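Local coordinates for putative thiosugar synthase (Amycolatopsis orientalis, PDB 4N6E), which probably transfers sulfur from the thiocarboxylated tail of a ThiS-like carrier protein to a phosphorylated sugar, as the related thiazole synthases of the ThiG family do, at residues G29-D34 / L215-L220; D34-V39 / D71-D76; T53-D58 / A97-D102; N59-L64 / T84-T89; T79-T84 / I108-V113. All coordinates share one frame; numbering follows the deposited sequence.

Interaction 1 of 5, residues G29-D34 / L215-L220. With SO4 (sulfate ion), chain C.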
# COMPACT_ATOMS: atom_id res chain seq x y z
N GLY A 29 19.03 -1.91 0.18
CA GLY A 29 20.33 -2.54 0.02
C GLY A 29 20.77 -2.39 -1.41
O GLY A 29 19.96 -2.50 -2.32
N ILE A 30 22.07 -2.18 -1.60
CA ILE A 30 22.58 -1.64 -2.85
C ILE A 30 23.73 -2.44 -3.47
O ILE A 30 24.38 -1.97 -4.40
CB ILE A 30 23.00 -0.15 -2.65
CG1 ILE A 30 23.95 -0.00 -1.45
CG2 ILE A 30 21.77 0.72 -2.44
CD1 ILE A 30 24.63 1.35 -1.33
N GLU A 31 23.95 -3.67 -2.98
CA GLU A 31 25.12 -4.44 -3.40
C GLU A 31 25.00 -5.10 -4.79
O GLU A 31 26.00 -5.58 -5.33
CB GLU A 31 25.50 -5.48 -2.33
CG GLU A 31 24.97 -6.90 -2.53
CD GLU A 31 23.49 -7.05 -2.26
OE1 GLU A 31 22.99 -8.20 -2.32
OE2 GLU A 31 22.83 -6.03 -1.98
N GLN A 32 23.79 -5.12 -5.35
CA GLN A 32 23.53 -5.75 -6.65
C GLN A 32 23.60 -4.82 -7.87
O GLN A 32 23.72 -5.30 -8.99
CB GLN A 32 22.17 -6.43 -6.66
CG GLN A 32 21.95 -7.40 -5.50
CD GLN A 32 20.70 -8.22 -5.67
OE1 GLN A 32 20.40 -8.70 -6.76
NE2 GLN A 32 19.95 -8.38 -4.59
N TYR A 33 23.52 -3.52 -7.67
CA TYR A 33 23.62 -2.58 -8.79
C TYR A 33 25.07 -2.51 -9.32
O TYR A 33 26.02 -2.68 -8.56
CB TYR A 33 23.15 -1.19 -8.38
CG TYR A 33 21.73 -1.18 -7.85
CD1 TYR A 33 20.64 -1.27 -8.73
CD2 TYR A 33 21.48 -1.07 -6.49
CE1 TYR A 33 19.33 -1.26 -8.24
CE2 TYR A 33 20.18 -1.07 -6.00
CZ TYR A 33 19.11 -1.15 -6.88
OH TYR A 33 17.84 -1.14 -6.39
N ASP A 34 25.22 -2.27 -10.61
CA ASP A 34 26.56 -2.01 -11.17
C ASP A 34 26.62 -0.63 -11.84
O ASP A 34 27.58 -0.34 -12.55
CB ASP A 34 26.95 -3.12 -12.14
CG ASP A 34 25.92 -3.33 -13.21
OD1 ASP A 34 25.24 -2.35 -13.58
OD2 ASP A 34 25.78 -4.48 -13.69
N LEU A 215 12.94 -3.42 4.76
CA LEU A 215 14.18 -3.40 4.01
C LEU A 215 13.96 -4.19 2.75
O LEU A 215 13.60 -5.37 2.79
CB LEU A 215 15.33 -4.00 4.82
CG LEU A 215 16.71 -3.64 4.29
CD1 LEU A 215 17.74 -3.59 5.41
CD2 LEU A 215 17.16 -4.60 3.22
N VAL A 216 14.18 -3.52 1.62
CA VAL A 216 13.95 -4.13 0.34
C VAL A 216 15.26 -4.16 -0.38
O VAL A 216 16.16 -3.37 -0.10
CB VAL A 216 12.87 -3.37 -0.46
CG1 VAL A 216 11.65 -3.11 0.42
CG2 VAL A 216 13.40 -2.04 -0.98
N ASN A 217 15.40 -5.07 -1.33
CA ASN A 217 16.63 -5.16 -2.10
C ASN A 217 16.35 -5.68 -3.51
O ASN A 217 16.40 -4.95 -4.48
CB ASN A 217 17.61 -6.08 -1.38
CG ASN A 217 19.00 -5.92 -1.88
OD1 ASN A 217 19.21 -5.67 -3.05
ND2 ASN A 217 19.97 -6.03 -0.99
N THR A 218 16.02 -6.95 -3.60
CA THR A 218 15.90 -7.63 -4.86
C THR A 218 14.72 -7.08 -5.66
O THR A 218 14.79 -6.94 -6.89
CB THR A 218 15.71 -9.12 -4.60
OG1 THR A 218 16.88 -9.62 -3.93
CG2 THR A 218 15.51 -9.86 -5.88
N ALA A 219 13.64 -6.78 -4.93
CA ALA A 219 12.44 -6.19 -5.51
C ALA A 219 12.69 -4.97 -6.40
O ALA A 219 12.04 -4.82 -7.42
CB ALA A 219 11.44 -5.83 -4.41
N LEU A 220 13.63 -4.10 -6.01
CA LEU A 220 13.96 -2.93 -6.82
C LEU A 220 14.90 -3.31 -7.96
O LEU A 220 14.77 -2.82 -9.09
CB LEU A 220 14.59 -1.85 -5.96
CG LEU A 220 13.79 -1.45 -4.71
CD1 LEU A 220 14.47 -0.31 -3.98
CD2 LEU A 220 12.36 -1.04 -5.07
S SO4 C . 15.61 -9.44 -0.58
O1 SO4 C . 14.94 -8.13 -0.54
O2 SO4 C . 16.11 -9.80 0.76
O3 SO4 C . 14.65 -10.48 -1.00
O4 SO4 C . 16.75 -9.41 -1.52
O HOH W 1 17.81 -2.37 -4.17
O HOH W 2 21.15 -4.31 -4.56
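Asn217 carries its CG on the side away from its backbone N (chi1 -163°), and Glu31 folds back at chi2, which brings amide and carboxylate together with their planes 88° apart. Asn217 ND2 donates to Glu31 OE2 over 3.0 Å; the oxygen uses its syn lone pair and lies nearly in the amide plane. At the other end of the amide, Asn217 OD1 takes a bond from a water, 2.8 Å away, that in turn accepts from Gln32 N. With an alanine in place of Asn217, Glu31 OE2 would probably lose this amide donor and the water on Gln32 N the OD1 it donates to. Gln32, extended beyond CG and also a calcium ligand, reaches Thr218 OG1 with NE2 in a weak 3.4 Å bond. A second water joins Gly29 O, Tyr33 OH and Asn217 O, while Gly29 N donates to Val216 O at 3.2 Å. Thr218 N, at the start of the helix, donates to sulfate O4 (3.3 Å), and Ala169 N and Gly196 N bind the same ion. The C-terminal Gly90 of the carrier chain packs on Glu31 and Asn217. Backbone N-H groups gathered round a sulfate are consistent with a phosphate-binding site beside the carrier tail.

Interaction 2 of 5, residues D34-V39 / D71-D76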
# COMPACT_ATOMS: atom_id res chain seq x y z
N ASP A 34 25.22 -2.27 -10.61
CA ASP A 34 26.56 -2.01 -11.17
C ASP A 34 26.62 -0.63 -11.84
O ASP A 34 27.58 -0.34 -12.55
CB ASP A 34 26.95 -3.12 -12.14
CG ASP A 34 25.92 -3.33 -13.21
OD1 ASP A 34 25.24 -2.35 -13.58
OD2 ASP A 34 25.78 -4.48 -13.69
N SER A 35 25.62 0.21 -11.59
CA SER A 35 25.54 1.54 -12.16
C SER A 35 25.36 2.56 -11.04
O SER A 35 24.34 2.56 -10.35
CB SER A 35 24.38 1.61 -13.17
OG SER A 35 24.03 2.96 -13.49
N VAL A 36 26.33 3.46 -10.90
CA VAL A 36 26.32 4.48 -9.86
C VAL A 36 25.15 5.47 -10.00
O VAL A 36 24.52 5.80 -9.01
CB VAL A 36 27.67 5.24 -9.81
CG1 VAL A 36 27.61 6.43 -8.85
CG2 VAL A 36 28.80 4.29 -9.39
N PRO A 37 24.85 5.92 -11.24
CA PRO A 37 23.70 6.83 -11.39
C PRO A 37 22.38 6.19 -10.95
O PRO A 37 21.55 6.85 -10.34
CB PRO A 37 23.66 7.12 -12.91
CG PRO A 37 25.01 6.76 -13.42
CD PRO A 37 25.51 5.65 -12.53
N LEU A 38 22.20 4.90 -11.28
CA LEU A 38 20.99 4.16 -10.90
C LEU A 38 20.81 4.04 -9.37
O LEU A 38 19.69 4.24 -8.86
CB LEU A 38 21.00 2.77 -11.55
CG LEU A 38 19.77 1.87 -11.32
CD1 LEU A 38 18.48 2.59 -11.70
CD2 LEU A 38 19.88 0.55 -12.07
N VAL A 39 21.91 3.75 -8.65
CA VAL A 39 21.88 3.69 -7.20
C VAL A 39 21.42 5.04 -6.66
O VAL A 39 20.45 5.13 -5.89
CB VAL A 39 23.28 3.36 -6.59
CG1 VAL A 39 23.27 3.53 -5.07
CG2 VAL A 39 23.72 1.95 -6.95
N ASP A 71 31.73 10.28 -5.35
CA ASP A 71 31.79 11.36 -6.35
C ASP A 71 30.40 11.80 -6.80
O ASP A 71 30.16 12.99 -6.95
CB ASP A 71 32.61 10.92 -7.58
CG ASP A 71 34.10 10.76 -7.27
OD1 ASP A 71 34.59 11.34 -6.28
OD2 ASP A 71 34.77 10.04 -8.04
N GLU A 72 29.50 10.84 -6.98
CA GLU A 72 28.21 11.09 -7.62
C GLU A 72 27.00 11.12 -6.69
O GLU A 72 25.88 11.38 -7.15
CB GLU A 72 27.97 10.06 -8.71
CG GLU A 72 28.98 10.11 -9.84
CD GLU A 72 28.30 10.13 -11.19
OE1 GLU A 72 28.28 9.09 -11.87
OE2 GLU A 72 27.76 11.21 -11.54
N LEU A 73 27.20 10.85 -5.39
CA LEU A 73 26.11 10.90 -4.42
C LEU A 73 26.47 11.81 -3.26
O LEU A 73 27.64 11.97 -2.94
CB LEU A 73 25.78 9.51 -3.88
CG LEU A 73 24.97 8.56 -4.77
CD1 LEU A 73 25.77 8.10 -5.98
CD2 LEU A 73 24.53 7.37 -3.94
N PRO A 74 25.45 12.40 -2.61
CA PRO A 74 25.68 13.26 -1.45
C PRO A 74 25.73 12.43 -0.16
O PRO A 74 24.85 12.55 0.72
CB PRO A 74 24.44 14.16 -1.47
CG PRO A 74 23.36 13.24 -1.96
CD PRO A 74 24.01 12.22 -2.87
N LEU A 75 26.77 11.60 -0.04
CA LEU A 75 26.83 10.59 1.02
C LEU A 75 26.70 11.16 2.42
O LEU A 75 26.21 10.47 3.31
CB LEU A 75 28.11 9.76 0.93
CG LEU A 75 28.32 8.94 -0.34
CD1 LEU A 75 29.50 8.02 -0.11
CD2 LEU A 75 27.08 8.13 -0.72
N ASP A 76 27.12 12.41 2.62
CA ASP A 76 26.96 13.10 3.90
C ASP A 76 25.51 13.34 4.35
O ASP A 76 25.29 13.61 5.53
CB ASP A 76 27.68 14.45 3.85
CG ASP A 76 29.13 14.32 4.18
OD1 ASP A 76 29.42 14.03 5.37
OD2 ASP A 76 29.97 14.51 3.26
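In the outer helical layer of the TIM barrel, the first turn of helix 36-46 packs against the C-terminal end of helix 66-72 and the residues that follow it, with Val36 and Val39 facing Glu72 and Leu73. Within segment 34-39, Val36 contributes most, through one methyl. Its CG1 stands opposite the backbone N (chi1 173°), and from there it meets Glu72 CB at 3.7 Å and Leu73 CD1 at 3.8 Å. Val39, one turn further on, holds its own CG1 in the same way and presents it to Leu73 CD2 at 4.2 Å, the two side chains crossing at about a right angle. Leu73 therefore divides its two methyls between two valines of the same helix, while Leu43 and Arg40 of that helix also touch it. The glutamate takes part with its aliphatic stem, and its bend at chi2 brings OE1 to 4.3 Å from Pro37 CG. No hydrogen bond crosses the contact. Ser35 OG accepts weakly from Leu38 N at 3.5 Å and caps the start of helix 36-46. Pro74 is the centre of an inverse gamma turn that leads the chain away from the contact, and Leu75 O is then hydrogen-bonded to Trp80 NE1. Glu72, with Asp68 and Asp71, also binds a calcium ion, probably through its carboxylate, while its stem packs on Val36. Apolar packing between consecutive helices round the outside of the strands is the usual arrangement of a beta/alpha barrel.

Interaction 3 of 5, residues T53-D58 / A97-D102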
# COMPACT_ATOMS: atom_id res chain seq x y z
N THR A 53 27.12 -0.04 3.76
CA THR A 53 28.50 -0.19 3.36
C THR A 53 29.08 -1.49 3.91
O THR A 53 28.65 -1.97 4.96
CB THR A 53 29.28 1.06 3.82
OG1 THR A 53 30.54 1.12 3.16
CG2 THR A 53 29.48 1.07 5.32
N THR A 54 30.03 -2.09 3.19
CA THR A 54 30.66 -3.33 3.66
C THR A 54 32.02 -3.59 3.05
O THR A 54 32.58 -2.75 2.34
CB THR A 54 29.72 -4.55 3.39
OG1 THR A 54 30.22 -5.73 4.05
CG2 THR A 54 29.57 -4.81 1.90
N VAL A 55 32.58 -4.76 3.34
CA VAL A 55 33.77 -5.25 2.65
C VAL A 55 33.53 -6.70 2.23
O VAL A 55 32.70 -7.41 2.82
CB VAL A 55 35.06 -5.12 3.51
CG1 VAL A 55 35.41 -3.64 3.72
CG2 VAL A 55 34.90 -5.79 4.87
N ASP A 56 34.25 -7.12 1.19
CA ASP A 56 34.04 -8.41 0.53
C ASP A 56 35.37 -9.16 0.47
O ASP A 56 35.98 -9.26 -0.60
CB ASP A 56 33.48 -8.15 -0.88
CG ASP A 56 32.71 -9.34 -1.45
OD1 ASP A 56 32.82 -10.46 -0.90
OD2 ASP A 56 32.00 -9.15 -2.48
N PRO A 57 35.84 -9.67 1.62
CA PRO A 57 37.12 -10.39 1.62
C PRO A 57 37.17 -11.53 0.58
O PRO A 57 38.17 -11.65 -0.14
CB PRO A 57 37.20 -10.95 3.04
CG PRO A 57 36.35 -10.06 3.87
CD PRO A 57 35.24 -9.59 2.96
N ASP A 58 36.09 -12.33 0.49
CA ASP A 58 36.06 -13.51 -0.40
C ASP A 58 35.66 -13.20 -1.84
O ASP A 58 35.51 -14.13 -2.62
CB ASP A 58 35.08 -14.57 0.11
CG ASP A 58 35.14 -14.76 1.62
OD1 ASP A 58 36.26 -14.90 2.15
OD2 ASP A 58 34.06 -14.78 2.26
N ALA A 97 32.84 -6.65 10.72
CA ALA A 97 32.30 -5.59 11.59
C ALA A 97 33.42 -4.71 12.17
O ALA A 97 33.31 -3.48 12.22
CB ALA A 97 31.46 -6.18 12.71
N ARG A 98 34.50 -5.34 12.61
CA ARG A 98 35.62 -4.61 13.20
C ARG A 98 36.50 -3.93 12.15
O ARG A 98 37.20 -2.98 12.47
CB ARG A 98 36.44 -5.54 14.08
CG ARG A 98 35.63 -6.02 15.26
CD ARG A 98 36.30 -7.07 16.08
NE ARG A 98 35.49 -7.25 17.28
CZ ARG A 98 35.03 -8.40 17.77
NH1 ARG A 98 35.33 -9.56 17.20
NH2 ARG A 98 34.27 -8.38 18.86
N ILE A 99 36.48 -4.41 10.92
CA ILE A 99 37.16 -3.69 9.85
C ILE A 99 36.38 -2.42 9.49
O ILE A 99 36.98 -1.37 9.20
CB ILE A 99 37.34 -4.57 8.61
CG1 ILE A 99 38.42 -5.60 8.86
CG2 ILE A 99 37.68 -3.72 7.39
CD1 ILE A 99 38.46 -6.70 7.81
N LEU A 100 35.06 -2.52 9.51
CA LEU A 100 34.22 -1.36 9.20
C LEU A 100 34.33 -0.28 10.26
O LEU A 100 34.29 0.91 9.95
CB LEU A 100 32.76 -1.77 8.99
CG LEU A 100 32.55 -2.63 7.75
CD1 LEU A 100 31.22 -3.35 7.79
CD2 LEU A 100 32.67 -1.78 6.49
N ARG A 101 34.49 -0.70 11.51
CA ARG A 101 34.69 0.24 12.59
C ARG A 101 36.01 0.98 12.41
O ARG A 101 36.04 2.21 12.37
CB ARG A 101 34.69 -0.48 13.92
CG ARG A 101 34.94 0.43 15.12
CD ARG A 101 35.36 -0.40 16.30
NE ARG A 101 36.53 -1.20 15.98
CZ ARG A 101 36.91 -2.30 16.63
NH1 ARG A 101 36.19 -2.76 17.64
NH2 ARG A 101 38.02 -2.95 16.25
N ASP A 102 37.09 0.23 12.28
CA ASP A 102 38.43 0.82 12.20
C ASP A 102 38.63 1.70 10.96
O ASP A 102 39.19 2.79 11.05
CB ASP A 102 39.48 -0.30 12.27
CG ASP A 102 39.46 -1.04 13.61
OD1 ASP A 102 38.92 -0.48 14.60
OD2 ASP A 102 39.97 -2.18 13.69
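The apolar contacts centre on Leu100, which helix 90-104 turns toward the end of strand 50-54. Its CG is anti to the carbonyl carbon (chi1 -67°), and both methyls come down on the other segment. CD2 lies 3.8 Å from Thr54 CA and 4.3 Å from Val55 CG1, whereas CD1 approaches Thr53 O at 4.1 Å. The leucine methyls thus rest mainly on backbone, while a second contact joins branched side chains: Val55 CG2 meets Ile99 CG2 at 4.3 Å. An alanine in place of Leu100, lacking both methyls, is likely to open a gap between helix and strand over Thr54 and to take from Val55 CG1 its leucine neighbour.

Polar bonds do not cross between the segments. On the helix, Arg101 NE forms a salt bridge with Asp102 OD1 at 2.9 Å, the oxygen being approached from above the carboxylate plane, and Arg101 NH1 and Arg98 NE both pair with Glu135. Thr54 points away from the helix and its OG1 is hydrogen-bonded to Thr83 O. Beyond the strand, Asp56 and Asp58 bind calcium, and the Asp56 carboxylate also receives Arg60 N and Arg61 N.

Strand 50-54 lies beside strand 79-83 in the parallel barrel sheet, and helix 90-104 covers it from outside. Thr54 also pairs in an antiparallel ladder with a strand of the ThiS/MoaD-family carrier chain, so the sheet continues into the bound protein, whose Tyr59 and Pro85 pack on Ile99 and Val55.

Interaction 4 of 5, residues N59-L64 / T84-T89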
# COMPACT_ATOMS: atom_id res chain seq x y z
N ASN A 59 35.48 -11.93 -2.19
CA ASN A 59 35.00 -11.54 -3.54
C ASN A 59 33.71 -12.28 -3.97
O ASN A 59 33.66 -12.88 -5.05
CB ASN A 59 36.11 -11.74 -4.60
CG ASN A 59 37.40 -11.00 -4.26
OD1 ASN A 59 37.55 -9.81 -4.55
ND2 ASN A 59 38.34 -11.72 -3.67
N ARG A 60 32.67 -12.23 -3.14
CA ARG A 60 31.40 -12.88 -3.50
C ARG A 60 30.68 -12.13 -4.61
O ARG A 60 29.95 -12.73 -5.38
CB ARG A 60 30.47 -13.01 -2.29
CG ARG A 60 31.09 -13.73 -1.11
CD ARG A 60 30.03 -14.41 -0.25
NE ARG A 60 29.88 -15.82 -0.61
CZ ARG A 60 30.69 -16.80 -0.22
NH1 ARG A 60 31.75 -16.55 0.56
NH2 ARG A 60 30.45 -18.05 -0.62
N ARG A 61 30.88 -10.81 -4.66
CA ARG A 61 30.25 -9.98 -5.67
C ARG A 61 31.23 -8.91 -6.14
O ARG A 61 32.38 -8.87 -5.70
CB ARG A 61 28.97 -9.35 -5.11
CG ARG A 61 27.75 -10.27 -5.18
CD ARG A 61 26.49 -9.51 -5.60
NE ARG A 61 25.32 -10.38 -5.76
CZ ARG A 61 24.56 -10.84 -4.76
NH1 ARG A 61 24.82 -10.55 -3.48
NH2 ARG A 61 23.51 -11.61 -5.04
N SER A 62 30.77 -8.07 -7.07
CA SER A 62 31.56 -6.96 -7.59
C SER A 62 30.83 -5.65 -7.32
O SER A 62 30.75 -4.79 -8.20
CB SER A 62 31.81 -7.14 -9.10
OG SER A 62 32.22 -8.48 -9.38
N SER A 63 30.32 -5.50 -6.10
CA SER A 63 29.50 -4.35 -5.74
C SER A 63 30.32 -3.06 -5.80
O SER A 63 31.52 -3.08 -5.59
CB SER A 63 28.86 -4.54 -4.36
OG SER A 63 29.77 -4.26 -3.30
N LEU A 64 29.64 -1.96 -6.08
CA LEU A 64 30.31 -0.69 -6.41
C LEU A 64 31.26 -0.15 -5.32
O LEU A 64 31.01 -0.32 -4.14
CB LEU A 64 29.25 0.36 -6.75
CG LEU A 64 28.43 0.04 -8.01
CD1 LEU A 64 27.13 0.83 -8.05
CD2 LEU A 64 29.25 0.29 -9.27
N THR A 84 27.52 -7.02 7.47
CA THR A 84 28.37 -8.19 7.42
C THR A 84 27.71 -9.29 6.59
O THR A 84 28.01 -10.47 6.78
CB THR A 84 28.63 -8.73 8.84
OG1 THR A 84 27.42 -9.21 9.44
CG2 THR A 84 29.20 -7.63 9.71
N SER A 85 26.82 -8.90 5.67
CA SER A 85 26.02 -9.87 4.90
C SER A 85 26.78 -10.67 3.82
O SER A 85 26.26 -11.67 3.35
CB SER A 85 24.78 -9.20 4.25
OG SER A 85 25.11 -8.12 3.38
N PHE A 86 27.99 -10.26 3.43
CA PHE A 86 28.80 -11.13 2.54
C PHE A 86 29.49 -12.25 3.32
O PHE A 86 29.92 -13.24 2.72
CB PHE A 86 29.88 -10.37 1.76
CG PHE A 86 29.35 -9.43 0.70
CD1 PHE A 86 28.28 -9.77 -0.12
CD2 PHE A 86 29.96 -8.19 0.50
CE1 PHE A 86 27.82 -8.89 -1.10
CE2 PHE A 86 29.50 -7.30 -0.47
CZ PHE A 86 28.43 -7.66 -1.27
N ALA A 87 29.62 -12.11 4.64
CA ALA A 87 30.37 -13.12 5.42
C ALA A 87 29.60 -14.44 5.44
O ALA A 87 28.38 -14.42 5.39
CB ALA A 87 30.63 -12.63 6.83
N ARG A 88 30.31 -15.57 5.51
CA ARG A 88 29.67 -16.90 5.60
C ARG A 88 30.01 -17.68 6.88
O ARG A 88 29.61 -18.84 7.02
CB ARG A 88 30.03 -17.77 4.38
CG ARG A 88 29.59 -17.21 3.03
CD ARG A 88 28.07 -17.13 2.86
NE ARG A 88 27.62 -15.86 2.26
CZ ARG A 88 26.36 -15.53 2.02
NH1 ARG A 88 25.36 -16.36 2.32
NH2 ARG A 88 26.08 -14.34 1.48
N THR A 89 30.75 -17.06 7.80
CA THR A 89 30.93 -17.60 9.14
C THR A 89 30.72 -16.50 10.16
O THR A 89 30.90 -15.32 9.85
CB THR A 89 32.34 -18.14 9.38
OG1 THR A 89 33.30 -17.10 9.16
CG2 THR A 89 32.64 -19.32 8.45
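Two loops that follow neighbouring barrel strands meet in a partly buried contact, made by Arg60, Arg61 and Ser63 of one and Phe86 and Arg88 of the other, without a hydrogen bond between them. Arg60, bent at chi3 (95°), brings its guanidinium against the stem of Arg88, whose CG sits over one face, toward the rim, 3.3 Å from Arg60 NH1. The guanidinium planes are 44° apart and Arg60 NE comes to 3.7 Å from Arg88 NE, a like-charge pair probably eased by separate partners, since Arg88 NH1 donates to Gly115 O and Arg60 NH1 makes a weak long ion pair with Asp58. Arg60 CD also lies 3.2 Å from Phe86 O. Both loops belong to the C-terminal side of the TIM barrel strands, where its active sites lie. The second begins with a type I turn from Thr84 to Ala87, closed by Ala87 N to Thr84 O at 3.1 Å, which directs Phe86 to the first loop. Its ring is approached at the edge: Arg61 NH1 stands 4.2 Å from Phe86 CE1, and Ser63 OG as far from Phe86 CE2. Ser63 OG is hydrogen-bonded to Ala88 O of the carrier chain, and Ser85 OG to its Gly90 OXT.

Interaction 5 of 5, residues T79-T84 / I108-V113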
# COMPACT_ATOMS: atom_id res chain seq x y z
N THR A 79 22.86 8.51 6.90
CA THR A 79 23.44 7.76 8.00
C THR A 79 24.13 6.56 7.41
O THR A 79 23.52 5.83 6.62
CB THR A 79 22.36 7.19 8.94
OG1 THR A 79 21.68 8.25 9.64
CG2 THR A 79 22.99 6.22 9.95
N TRP A 80 25.37 6.33 7.80
CA TRP A 80 26.15 5.21 7.27
C TRP A 80 26.05 4.04 8.22
O TRP A 80 26.31 4.19 9.41
CB TRP A 80 27.64 5.59 7.16
CG TRP A 80 27.97 6.55 6.06
CD1 TRP A 80 27.21 7.59 5.63
CD2 TRP A 80 29.16 6.58 5.29
NE1 TRP A 80 27.85 8.25 4.61
CE2 TRP A 80 29.06 7.65 4.40
CE3 TRP A 80 30.32 5.80 5.28
CZ2 TRP A 80 30.07 7.97 3.50
CZ3 TRP A 80 31.32 6.11 4.39
CH2 TRP A 80 31.19 7.19 3.51
N ILE A 81 25.66 2.88 7.71
CA ILE A 81 25.69 1.69 8.55
C ILE A 81 26.47 0.61 7.84
O ILE A 81 26.56 0.60 6.62
CB ILE A 81 24.29 1.19 8.95
CG1 ILE A 81 23.55 0.57 7.77
CG2 ILE A 81 23.48 2.34 9.56
CD1 ILE A 81 22.17 0.05 8.13
N GLY A 82 27.07 -0.27 8.62
CA GLY A 82 27.89 -1.33 8.08
C GLY A 82 27.03 -2.55 7.94
O GLY A 82 26.04 -2.69 8.65
N THR A 83 27.40 -3.45 7.03
CA THR A 83 26.78 -4.77 7.07
C THR A 83 27.83 -5.84 6.93
O THR A 83 28.87 -5.59 6.34
CB THR A 83 25.71 -4.94 5.97
OG1 THR A 83 25.10 -6.22 6.15
CG2 THR A 83 26.33 -4.90 4.59
N THR A 84 27.52 -7.02 7.47
CA THR A 84 28.37 -8.19 7.42
C THR A 84 27.71 -9.29 6.59
O THR A 84 28.01 -10.47 6.78
CB THR A 84 28.63 -8.73 8.84
OG1 THR A 84 27.42 -9.21 9.44
CG2 THR A 84 29.20 -7.63 9.71
N ILE A 108 27.33 1.89 13.71
CA ILE A 108 26.03 1.22 13.62
C ILE A 108 26.09 0.11 12.59
O ILE A 108 26.39 0.34 11.41
CB ILE A 108 24.91 2.18 13.20
CG1 ILE A 108 24.80 3.36 14.19
CG2 ILE A 108 23.57 1.46 13.12
CD1 ILE A 108 24.00 4.54 13.65
N LEU A 109 25.79 -1.10 13.03
CA LEU A 109 26.01 -2.27 12.21
C LEU A 109 24.71 -3.02 11.90
O LEU A 109 23.90 -3.31 12.78
CB LEU A 109 27.02 -3.18 12.90
CG LEU A 109 27.52 -4.34 12.04
CD1 LEU A 109 28.59 -3.91 11.06
CD2 LEU A 109 28.02 -5.45 12.95
N LYS A 110 24.53 -3.34 10.64
CA LYS A 110 23.48 -4.23 10.18
C LYS A 110 24.08 -5.64 10.25
O LYS A 110 24.78 -6.07 9.35
CB LYS A 110 23.09 -3.80 8.75
CG LYS A 110 22.10 -4.64 8.00
CD LYS A 110 21.89 -4.08 6.60
CE LYS A 110 21.08 -4.99 5.70
NZ LYS A 110 21.66 -6.35 5.49
N LEU A 111 23.84 -6.34 11.36
CA LEU A 111 24.56 -7.58 11.67
C LEU A 111 23.92 -8.82 11.05
O LEU A 111 22.77 -9.17 11.34
CB LEU A 111 24.66 -7.77 13.18
CG LEU A 111 25.18 -9.12 13.69
CD1 LEU A 111 26.66 -9.31 13.40
CD2 LEU A 111 24.93 -9.25 15.18
N ASP A 112 24.69 -9.48 10.20
CA ASP A 112 24.25 -10.66 9.47
C ASP A 112 25.22 -11.81 9.63
O ASP A 112 26.39 -11.70 9.27
CB ASP A 112 24.10 -10.32 8.01
CG ASP A 112 22.87 -9.51 7.74
OD1 ASP A 112 21.76 -10.10 7.64
OD2 ASP A 112 23.00 -8.28 7.62
N VAL A 113 24.71 -12.89 10.20
CA VAL A 113 25.43 -14.11 10.31
C VAL A 113 24.55 -15.16 9.64
O VAL A 113 23.51 -15.56 10.17
CB VAL A 113 25.67 -14.45 11.79
CG1 VAL A 113 26.45 -15.76 11.93
CG2 VAL A 113 26.44 -13.31 12.46
O HOH W 3 27.54 4.87 12.29
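Lys110 and Thr83 pair side by side on one face of the sheet, their chains running into the barrel interior. The lysine is extended as far as its last torsion, where chi4 turns to -59°, and this bend carries NZ to Asp112 OD2, 3.2 Å away, on the syn side of the carboxylate and tilted out of its plane. The same NZ forms a salt bridge with Gly90 OXT of the carrier chain, and Arg162 and Arg114 hold the other oxygen of Asp112. A buried lysine at the C-terminal end of a barrel strand is consistent with the Schiff base expected in this family. Thr83 OG1 accepts from Ser85 N. Ile81 puts CG1 between its backbone N and carbonyl carbon, leaving CG2 to touch Ile108 CG2 at 3.7 Å, while Ile81 CD1 lies 4.0 Å from Lys110 CB.

The strands are the first and last elements of a beta-alpha-beta unit built round helix 90-104 and lie next to each other, parallel, in the TIM barrel. Gly82 N donates to Ile108 O at 2.9 Å and Lys110 N to Gly82 O.

On the face turned to the helices, Leu109 has its CG opposite the backbone N (chi1 -171°), which lays CD1 over the backbone of Gly82, 3.7 Å from Gly82 C. Thr84 CG2 meets the same leucine at right angles, 4.0 Å from Leu109 CD1. Thr84 holds OG1 in the position that CG1 takes in Ile81 (chi1 66°), from where it donates to Asp112 O at 2.7 Å, well off the carbonyl axis.

The C-terminal Gly90 of the carrier chain is the common partner of interactions 1, 4 and 5, and the sulfate of interaction 1 lies on the Asn217-Thr218 backbone next to that tail. Interactions 1 and 5 touch where Leu215 CD1 lies 3.6 Å from Lys110 CE, and 1 and 4 where Glu31 OE1 makes a weak ion pair with Arg61 NH1 at 3.2 Å. Interaction 3 joins interaction 5 where Ala97 CB meets Leu109 CD2 at 3.5 Å, their centres being about 9 Å apart. Interaction 2 lies away from the tail, its centre about 19 Å from those of interactions 4 and 5 and about 14 Å from that of interaction 1, yet Val39 packs on Tyr33 and Leu64.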